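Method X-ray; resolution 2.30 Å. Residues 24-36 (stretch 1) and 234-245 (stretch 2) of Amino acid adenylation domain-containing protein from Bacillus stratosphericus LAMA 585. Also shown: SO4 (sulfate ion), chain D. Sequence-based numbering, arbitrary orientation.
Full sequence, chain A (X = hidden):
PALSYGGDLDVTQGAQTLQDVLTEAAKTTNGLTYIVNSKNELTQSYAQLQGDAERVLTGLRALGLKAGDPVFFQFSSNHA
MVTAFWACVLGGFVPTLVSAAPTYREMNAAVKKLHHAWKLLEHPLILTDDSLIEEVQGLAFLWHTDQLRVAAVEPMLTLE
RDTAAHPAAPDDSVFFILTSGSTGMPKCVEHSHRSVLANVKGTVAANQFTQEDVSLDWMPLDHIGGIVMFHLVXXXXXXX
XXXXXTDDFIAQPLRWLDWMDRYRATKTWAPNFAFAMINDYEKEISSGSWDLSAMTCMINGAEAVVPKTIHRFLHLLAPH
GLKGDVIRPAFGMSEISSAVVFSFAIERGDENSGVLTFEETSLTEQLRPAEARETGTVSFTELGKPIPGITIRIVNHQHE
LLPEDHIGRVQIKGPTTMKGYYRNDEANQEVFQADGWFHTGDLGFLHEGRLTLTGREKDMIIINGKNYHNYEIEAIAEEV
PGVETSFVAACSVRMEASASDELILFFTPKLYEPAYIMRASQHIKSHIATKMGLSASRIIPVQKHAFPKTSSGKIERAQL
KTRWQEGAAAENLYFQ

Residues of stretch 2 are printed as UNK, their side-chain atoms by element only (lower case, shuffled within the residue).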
# COMPACT_ATOMS: atom_id res chain seq x y z
N GLU A 24 -32.26 -26.79 3.32
CA GLU A 24 -33.09 -26.69 4.51
C GLU A 24 -33.93 -25.42 4.50
O GLU A 24 -35.04 -25.41 5.05
CB GLU A 24 -32.21 -26.72 5.77
CG GLU A 24 -31.42 -28.02 5.95
CD GLU A 24 -32.31 -29.23 6.18
OE1 GLU A 24 -33.03 -29.64 5.24
OE2 GLU A 24 -32.29 -29.77 7.30
N ALA A 25 -33.43 -24.34 3.90
CA ALA A 25 -34.20 -23.11 3.82
C ALA A 25 -35.37 -23.26 2.86
O ALA A 25 -36.46 -22.72 3.10
CB ALA A 25 -33.31 -21.95 3.40
N ALA A 26 -35.17 -23.98 1.75
CA ALA A 26 -36.22 -24.21 0.77
C ALA A 26 -37.36 -25.05 1.33
O ALA A 26 -38.42 -25.12 0.69
CB ALA A 26 -35.62 -24.89 -0.47
N LYS A 27 -37.17 -25.69 2.48
CA LYS A 27 -38.25 -26.45 3.11
C LYS A 27 -39.18 -25.58 3.93
O LYS A 27 -40.29 -26.00 4.25
CB LYS A 27 -37.67 -27.56 4.00
CG LYS A 27 -36.83 -28.58 3.24
CD LYS A 27 -36.20 -29.61 4.16
CE LYS A 27 -35.34 -30.59 3.38
NZ LYS A 27 -34.56 -31.50 4.27
N THR A 28 -38.75 -24.37 4.29
CA THR A 28 -39.61 -23.43 4.99
C THR A 28 -40.53 -22.74 3.99
O THR A 28 -40.46 -22.96 2.77
CB THR A 28 -38.79 -22.38 5.74
OG1 THR A 28 -38.23 -21.44 4.81
CG2 THR A 28 -37.66 -23.04 6.54
N THR A 29 -41.42 -21.89 4.50
CA THR A 29 -42.24 -21.03 3.67
C THR A 29 -41.68 -19.61 3.59
O THR A 29 -42.28 -18.76 2.93
CB THR A 29 -43.68 -21.00 4.19
OG1 THR A 29 -43.70 -20.51 5.54
CG2 THR A 29 -44.28 -22.39 4.15
N ASN A 30 -40.54 -19.35 4.23
CA ASN A 30 -39.95 -18.03 4.22
C ASN A 30 -39.11 -17.84 2.96
O ASN A 30 -38.93 -18.75 2.15
CB ASN A 30 -39.12 -17.82 5.48
CG ASN A 30 -39.96 -17.87 6.73
OD1 ASN A 30 -41.15 -17.58 6.70
ND2 ASN A 30 -39.33 -18.24 7.85
N GLY A 31 -38.59 -16.63 2.79
CA GLY A 31 -37.71 -16.33 1.69
C GLY A 31 -37.33 -14.87 1.63
O GLY A 31 -37.27 -14.19 2.65
N LEU A 32 -37.08 -14.38 0.42
CA LEU A 32 -36.59 -13.03 0.20
C LEU A 32 -37.69 -12.14 -0.36
O LEU A 32 -38.58 -12.60 -1.08
CB LEU A 32 -35.40 -13.04 -0.78
CG LEU A 32 -34.17 -13.82 -0.31
CD1 LEU A 32 -33.84 -14.94 -1.28
CD2 LEU A 32 -32.99 -12.87 -0.14
N THR A 33 -37.62 -10.86 -0.00
CA THR A 33 -38.48 -9.84 -0.59
C THR A 33 -37.60 -8.66 -0.98
O THR A 33 -36.94 -8.06 -0.13
CB THR A 33 -39.57 -9.39 0.39
OG1 THR A 33 -39.97 -10.49 1.21
CG2 THR A 33 -40.78 -8.88 -0.37
N TYR A 34 -37.61 -8.33 -2.27
CA TYR A 34 -36.81 -7.25 -2.82
C TYR A 34 -37.68 -6.01 -2.99
O TYR A 34 -38.69 -6.06 -3.70
CB TYR A 34 -36.19 -7.67 -4.16
CG TYR A 34 -35.42 -8.95 -4.07
CD1 TYR A 34 -34.08 -8.96 -3.69
CD2 TYR A 34 -36.02 -10.17 -4.37
CE1 TYR A 34 -33.37 -10.13 -3.61
CE2 TYR A 34 -35.31 -11.36 -4.29
CZ TYR A 34 -33.98 -11.33 -3.91
OH TYR A 34 -33.26 -12.49 -3.83
N ILE A 35 -37.29 -4.92 -2.35
CA ILE A 35 -38.05 -3.68 -2.43
C ILE A 35 -37.76 -2.99 -3.76
O ILE A 35 -36.60 -2.88 -4.18
CB ILE A 35 -37.71 -2.75 -1.25
CG1 ILE A 35 -38.00 -3.47 0.07
CG2 ILE A 35 -38.50 -1.44 -1.36
CD1 ILE A 35 -37.89 -2.60 1.31
N VAL A 36 -38.81 -2.54 -4.43
CA VAL A 36 -38.70 -1.76 -5.65
C VAL A 36 -39.03 -0.29 -5.40
O VAL A 36 -38.33 0.59 -5.90
CB VAL A 36 -39.59 -2.35 -6.76
CG1 VAL A 36 -39.49 -1.51 -8.03
CG2 VAL A 36 -39.21 -3.79 -7.04
N UNK A 234 -29.34 -15.31 7.42
CA UNK A 234 -30.78 -15.39 7.25
C UNK A 234 -31.18 -16.71 6.59
O UNK A 234 -32.13 -17.37 7.04
n UNK A 234 -30.88 -11.82 6.40
c UNK A 234 -31.13 -12.89 7.15
o UNK A 234 -31.24 -12.82 8.38
c UNK A 234 -31.27 -14.20 6.42
N UNK A 235 -30.49 -17.10 5.53
CA UNK A 235 -30.79 -18.38 4.88
C UNK A 235 -30.53 -19.54 5.83
O UNK A 235 -31.29 -20.51 5.87
c UNK A 235 -30.43 -19.77 2.81
c UNK A 235 -30.15 -17.29 2.70
c UNK A 235 -29.98 -18.53 3.57
N UNK A 236 -29.45 -19.45 6.62
CA UNK A 236 -29.13 -20.52 7.56
C UNK A 236 -30.22 -20.69 8.61
O UNK A 236 -30.59 -21.82 8.96
c UNK A 236 -27.38 -21.30 9.24
o UNK A 236 -26.25 -24.23 11.97
c UNK A 236 -27.78 -20.23 8.24
c UNK A 236 -27.68 -21.17 10.59
c UNK A 236 -26.69 -22.43 8.83
c UNK A 236 -27.31 -22.14 11.50
c UNK A 236 -26.31 -23.41 9.73
c UNK A 236 -26.62 -23.26 11.07
N UNK A 237 -30.71 -19.58 9.17
CA UNK A 237 -31.86 -19.64 10.06
C UNK A 237 -33.16 -19.84 9.31
O UNK A 237 -34.19 -20.12 9.94
c UNK A 237 -30.65 -18.15 11.69
c UNK A 237 -31.95 -18.37 10.90
o UNK A 237 -32.20 -17.24 10.06
N UNK A 238 -33.15 -19.71 7.98
CA UNK A 238 -34.37 -19.83 7.21
C UNK A 238 -35.40 -18.75 7.48
O UNK A 238 -36.57 -18.93 7.16
N UNK A 239 -34.98 -17.62 8.06
CA UNK A 239 -35.90 -16.55 8.42
C UNK A 239 -36.21 -15.68 7.20
O UNK A 239 -35.61 -15.81 6.13
c UNK A 239 -35.32 -15.70 9.55
s UNK A 239 -34.12 -14.43 9.05
N UNK A 240 -37.18 -14.78 7.38
CA UNK A 240 -37.59 -13.87 6.33
C UNK A 240 -36.60 -12.71 6.24
O UNK A 240 -36.26 -12.11 7.27
c UNK A 240 -40.32 -14.35 4.72
o UNK A 240 -40.85 -15.20 5.45
o UNK A 240 -40.16 -14.50 3.49
c UNK A 240 -39.00 -13.34 6.60
c UNK A 240 -39.81 -13.07 5.36
N UNK A 241 -36.15 -12.39 5.03
CA UNK A 241 -35.20 -11.31 4.84
C UNK A 241 -35.66 -10.41 3.70
O UNK A 241 -36.05 -10.90 2.63
c UNK A 241 -32.18 -13.18 3.12
c UNK A 241 -33.78 -11.85 4.58
n UNK A 241 -31.95 -14.47 3.31
c UNK A 241 -33.62 -12.71 3.33
o UNK A 241 -31.30 -12.39 2.79
N UNK A 242 -35.61 -9.10 3.93
CA UNK A 242 -36.01 -8.10 2.95
C UNK A 242 -34.75 -7.37 2.48
O UNK A 242 -33.98 -6.87 3.30
c UNK A 242 -38.37 -7.84 3.79
c UNK A 242 -37.25 -5.94 2.60
c UNK A 242 -37.04 -7.12 3.53
c UNK A 242 -38.61 -8.18 5.24
N UNK A 243 -34.57 -7.30 1.17
CA UNK A 243 -33.43 -6.65 0.56
C UNK A 243 -33.87 -5.35 -0.10
O UNK A 243 -34.86 -5.33 -0.84
n UNK A 243 -30.03 -7.01 0.08
n UNK A 243 -28.43 -5.41 -0.31
n UNK A 243 -28.25 -6.76 1.54
c UNK A 243 -30.65 -8.11 0.82
c UNK A 243 -31.89 -8.66 0.12
c UNK A 243 -28.90 -6.40 0.44
c UNK A 243 -32.77 -7.56 -0.48
N UNK A 244 -33.16 -4.27 0.20
CA UNK A 244 -33.35 -2.98 -0.46
C UNK A 244 -32.06 -2.58 -1.17
O UNK A 244 -30.97 -3.05 -0.84
c UNK A 244 -33.76 -1.90 0.54
N UNK A 245 -32.20 -1.70 -2.15
CA UNK A 245 -31.05 -1.19 -2.88
C UNK A 245 -30.34 -0.13 -2.05
O UNK A 245 -30.98 0.74 -1.45
n UNK A 245 -31.05 -1.46 -9.41
c UNK A 245 -31.45 -0.63 -4.23
c UNK A 245 -31.57 -1.38 -6.63
n UNK A 245 -32.45 -3.26 -9.66
n UNK A 245 -32.14 -2.33 -7.58
c UNK A 245 -31.88 -2.35 -8.88
c UNK A 245 -31.99 -1.67 -5.20
S SO4 D . -33.77 -5.76 -7.13
O1 SO4 D . -33.39 -5.88 -8.52
O2 SO4 D . -32.79 -5.00 -6.40
O3 SO4 D . -33.86 -7.08 -6.56
O4 SO4 D . -35.03 -5.12 -7.01

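Position 234 carries two side-chain carbons, the second bonded to one oxygen and one nitrogen. This is a short amide, and nothing on stretch 1 lies within reach. It is Asn234, whose amide is hydrogen-bonded elsewhere in the structure.

Position 235 has one carbon forking into two more. One of the two end carbons packs against the methyl of Ala25. This is Val235, with CG1 3.7 Å from Ala25 CB.

Position 236 shows one carbon and then a six-carbon ring bearing an oxygen. Its CA-to-CB bond points away from stretch 1. It is Tyr236.

Position 237 has one carbon carrying an oxygen and a carbon. Its CA-to-CB bond also points away. The branching is drawn with three atoms, as in valine, but one is oxygen, so it is Thr237.

Position 238 has no side-chain atoms. Phi is positive, at 65°, where the chain leaves the helix. An ideal CB here would point toward stretch 1 and lie 3.4 Å from Thr28 CG2, which is tight. The residue is Gly238. Its O accepts a hydrogen bond from Asn30 ND2 at 2.9 Å.

Position 239 has one carbon and then a sulfur. Its CA-to-CB bond points away from stretch 1. It is Cys239, and its N donates to Asn234 O at 3.0 Å.

Position 240 has three carbons, the third carrying two oxygens. One oxygen accepts from the backbone N of Gly31. A carboxylate on a chain of this length is Glu240. The bond from Gly31 N to Glu240 OE2 is 2.7 Å. Glu240 OE1 lies 2.7 Å from Asn30 OD1, but these are two acceptors and not a hydrogen bond.

Position 241 has three carbons, the third carrying one oxygen and one nitrogen. Its terminal carbon lies near the end of Leu32. It is Gln241, with CD 3.4 Å from Leu32 CD2. Both ends of its amide are hydrogen-bonded elsewhere.

Position 242 has four carbons, forked at the first, with one arm two carbons long. They meet Thr33 and Ile35. It is Ile242, with CG2 3.6 Å from Ile35 CG1.

Position 243 has three carbons, a nitrogen, and a carbon carrying two more nitrogens. Its CB lies 3.7 Å from Tyr34 CD1, and its end leads away. It is Arg243.

Position 244 has a single carbon, its CB, 4.3 Å from Ile35 CD1. It is Ala244.

Position 245 has three carbons, a nitrogen, and a carbon carrying two more nitrogens. It makes little contact with stretch 1. It is Arg245. Its NE and NH2 each donate to the sulfate, to O2 and O1, both at 3.0 Å.

The contact is a parallel strand pairing. Gln241 N donates to Gly31 O at 3.2 Å, and Thr33 N to Gln241 O at 3.1 Å. Arg243 N donates to Thr33 O at 2.8 Å, and Ile35 N to Arg243 O at 2.9 Å. Leu32, Tyr34, Gln241 and Arg243 share one face; Thr33 and Ile242 share the other. At the start of the pairing, Asn30, just before its strand, and Glu240, the first residue of its own, tie side chains to backbone.

Stretch 2 (234-245) NVYTGCEQIRAR
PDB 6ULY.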